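Local coordinates for trypsin-resistant surface T6 protein (Streptococcus pyogenes serotype M6, PDB 4P0D), which probably builds the shaft of the cell-wall-anchored pilus as its repeating backbone subunit and serves as the T6 serotyping antigen, at residues 24-29 against 64-69. The protein carries 1 engineered substitution. Numbering follows the deposited sequence.
Sequences YKIGEG and NGINTG
Ile66 meets Tyr24 and Ile26 where helix 56-68 packs on strand 20-31, in the N-terminal Ig-like domain of this pilin. Both branches of Ile66 do the work. The CG2 methyl of Ile66 sits over the middle of one face of the Tyr24 ring, 3.9 Å from the centroid and 11° off the ring normal. This is a CH-pi contact. The CD1 methyl lies at the root of the Tyr24 side chain. Ile66 CD1 is 3.7 Å from Tyr24 CB. Ile66 CD1 is also 3.9 Å from Ile26 CG2, and these two isoleucine side chains meet at about a right angle.

The torsions of Ile66 account for this split. CG1 is anti to the carbonyl carbon (chi1 -71°), and CD1 continues in an extended line. The long branch thus brings CD1 against both Tyr24 and Ile26, while the short branch stays with the ring. No hydrogen bond joins the two segments, so the contact between them is apolar. Ile26 and Ile66 are buried, and Tyr24 is partly exposed.

On the strand side, Tyr24 and Ile26 both point toward the helix. Backbone hydrogen bonds tie Tyr24 to Ile97 and Ile26 to Val95 of strand 94-101, and across from Val95 a classic beta bulge is made by Ile26 and Gly27. Leu99 of the same strand also touches Tyr24.

On the other side of the contact, the helix is close to its end. Asn64 ND2 donates a hydrogen bond to Glu186 O, linking the helix to the Cna-B-like part of the chain. Gly69 leaves helical geometry with positive phi. Just before it, Thr68 OG1 donates to Gly65 O at 3.1 Å, approaching from above the carbonyl plane with a C=O...OG1 angle of 112°.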
loop_
_atom_site.group_PDB
_atom_site.type_symbol
_atom_site.label_atom_id
_atom_site.label_comp_id
_atom_site.label_asym_id
_atom_site.label_seq_id
_atom_site.Cartn_x
_atom_site.Cartn_y
_atom_site.Cartn_z
ATOM N N TYR A 24 -27.242 -24.039 2.238
ATOM C CA TYR A 24 -28.050 -24.266 1.040
ATOM C C TYR A 24 -28.370 -25.727 0.947
ATOM O O TYR A 24 -27.467 -26.552 0.830
ATOM C CB TYR A 24 -27.277 -23.845 -0.202
ATOM C CG TYR A 24 -26.838 -22.402 -0.183
ATOM C CD1 TYR A 24 -27.682 -21.402 -0.622
ATOM C CD2 TYR A 24 -25.560 -22.040 0.258
ATOM C CE1 TYR A 24 -27.290 -20.076 -0.622
ATOM C CE2 TYR A 24 -25.162 -20.717 0.271
ATOM C CZ TYR A 24 -26.033 -19.728 -0.177
ATOM O OH TYR A 24 -25.659 -18.377 -0.184
ATOM N N LYS A 25 -29.651 -26.071 1.011
ATOM C CA LYS A 25 -30.018 -27.474 0.952
ATOM C C LYS A 25 -29.918 -27.990 -0.486
ATOM O O LYS A 25 -30.656 -27.537 -1.364
ATOM C CB LYS A 25 -31.419 -27.684 1.503
ATOM C CG LYS A 25 -31.816 -29.134 1.684
ATOM C CD LYS A 25 -33.272 -29.120 2.129
ATOM C CE LYS A 25 -33.722 -30.387 2.784
ATOM N NZ LYS A 25 -35.060 -30.110 3.389
ATOM N N ILE A 26 -29.023 -28.951 -0.685
ATOM C CA ILE A 26 -28.770 -29.566 -1.990
ATOM C C ILE A 26 -29.241 -31.015 -2.080
ATOM O O ILE A 26 -29.213 -31.599 -3.163
ATOM C CB ILE A 26 -27.261 -29.540 -2.341
ATOM C CG1 ILE A 26 -26.430 -30.190 -1.236
ATOM C CG2 ILE A 26 -26.821 -28.102 -2.565
ATOM C CD1 ILE A 26 -25.091 -30.734 -1.703
ATOM N N GLY A 27 -29.650 -31.595 -0.947
ATOM C CA GLY A 27 -30.107 -32.996 -0.890
ATOM C C GLY A 27 -31.306 -33.120 0.039
ATOM O O GLY A 27 -31.194 -32.824 1.239
ATOM N N GLU A 28 -32.452 -33.525 -0.525
ATOM C CA GLU A 28 -33.671 -33.811 0.240
ATOM C C GLU A 28 -33.710 -35.287 0.612
ATOM O O GLU A 28 -33.497 -36.170 -0.240
ATOM C CB GLU A 28 -34.945 -33.486 -0.571
ATOM C CG GLU A 28 -35.314 -32.017 -0.602
ATOM C CD GLU A 28 -36.644 -31.724 -1.314
ATOM O OE1 GLU A 28 -37.102 -32.535 -2.155
ATOM O OE2 GLU A 28 -37.232 -30.655 -1.043
ATOM N N GLY A 29 -33.993 -35.556 1.881
ATOM C CA GLY A 29 -34.242 -36.928 2.328
ATOM C C GLY A 29 -35.610 -37.394 1.835
ATOM O O GLY A 29 -36.625 -36.736 2.098
ATOM N N ASN A 64 -19.940 -23.254 -6.632
ATOM C CA ASN A 64 -19.898 -22.432 -7.854
ATOM C C ASN A 64 -21.296 -22.366 -8.489
ATOM O O ASN A 64 -21.788 -21.289 -8.830
ATOM C CB ASN A 64 -18.867 -22.976 -8.858
ATOM C CG ASN A 64 -17.433 -22.881 -8.353
ATOM O OD1 ASN A 64 -17.133 -22.146 -7.407
ATOM N ND2 ASN A 64 -16.545 -23.639 -8.966
ATOM N N GLY A 65 -21.946 -23.519 -8.601
ATOM C CA GLY A 65 -23.254 -23.626 -9.262
ATOM C C GLY A 65 -24.346 -22.910 -8.507
ATOM O O GLY A 65 -25.231 -22.305 -9.101
ATOM N N ILE A 66 -24.281 -22.976 -7.180
ATOM C CA ILE A 66 -25.223 -22.275 -6.328
ATOM C C ILE A 66 -25.107 -20.773 -6.538
ATOM O O ILE A 66 -26.115 -20.061 -6.627
ATOM C CB ILE A 66 -24.994 -22.635 -4.840
ATOM C CG1 ILE A 66 -25.443 -24.077 -4.599
ATOM C CG2 ILE A 66 -25.739 -21.676 -3.928
ATOM C CD1 ILE A 66 -25.241 -24.594 -3.199
ATOM N N ASN A 67 -23.871 -20.283 -6.589
ATOM C CA ASN A 67 -23.641 -18.850 -6.748
ATOM C C ASN A 67 -23.956 -18.296 -8.132
ATOM O O ASN A 67 -24.338 -17.138 -8.247
ATOM C CB ASN A 67 -22.215 -18.500 -6.314
ATOM C CG ASN A 67 -22.105 -18.340 -4.816
ATOM O OD1 ASN A 67 -22.932 -17.664 -4.213
ATOM N ND2 ASN A 67 -21.096 -18.949 -4.210
ATOM N N THR A 68 -23.819 -19.105 -9.178
ATOM C CA THR A 68 -24.304 -18.669 -10.503
ATOM C C THR A 68 -25.813 -18.778 -10.636
ATOM O O THR A 68 -26.417 -18.090 -11.453
ATOM C CB THR A 68 -23.730 -19.494 -11.660
ATOM O OG1 THR A 68 -24.174 -20.849 -11.564
ATOM C CG2 THR A 68 -22.210 -19.442 -11.688
ATOM N N GLY A 69 -26.426 -19.652 -9.848
ATOM C CA GLY A 69 -27.851 -19.934 -9.991
ATOM C C GLY A 69 -28.140 -21.173 -10.821
ATOM O O GLY A 69 -29.299 -21.552 -10.949
#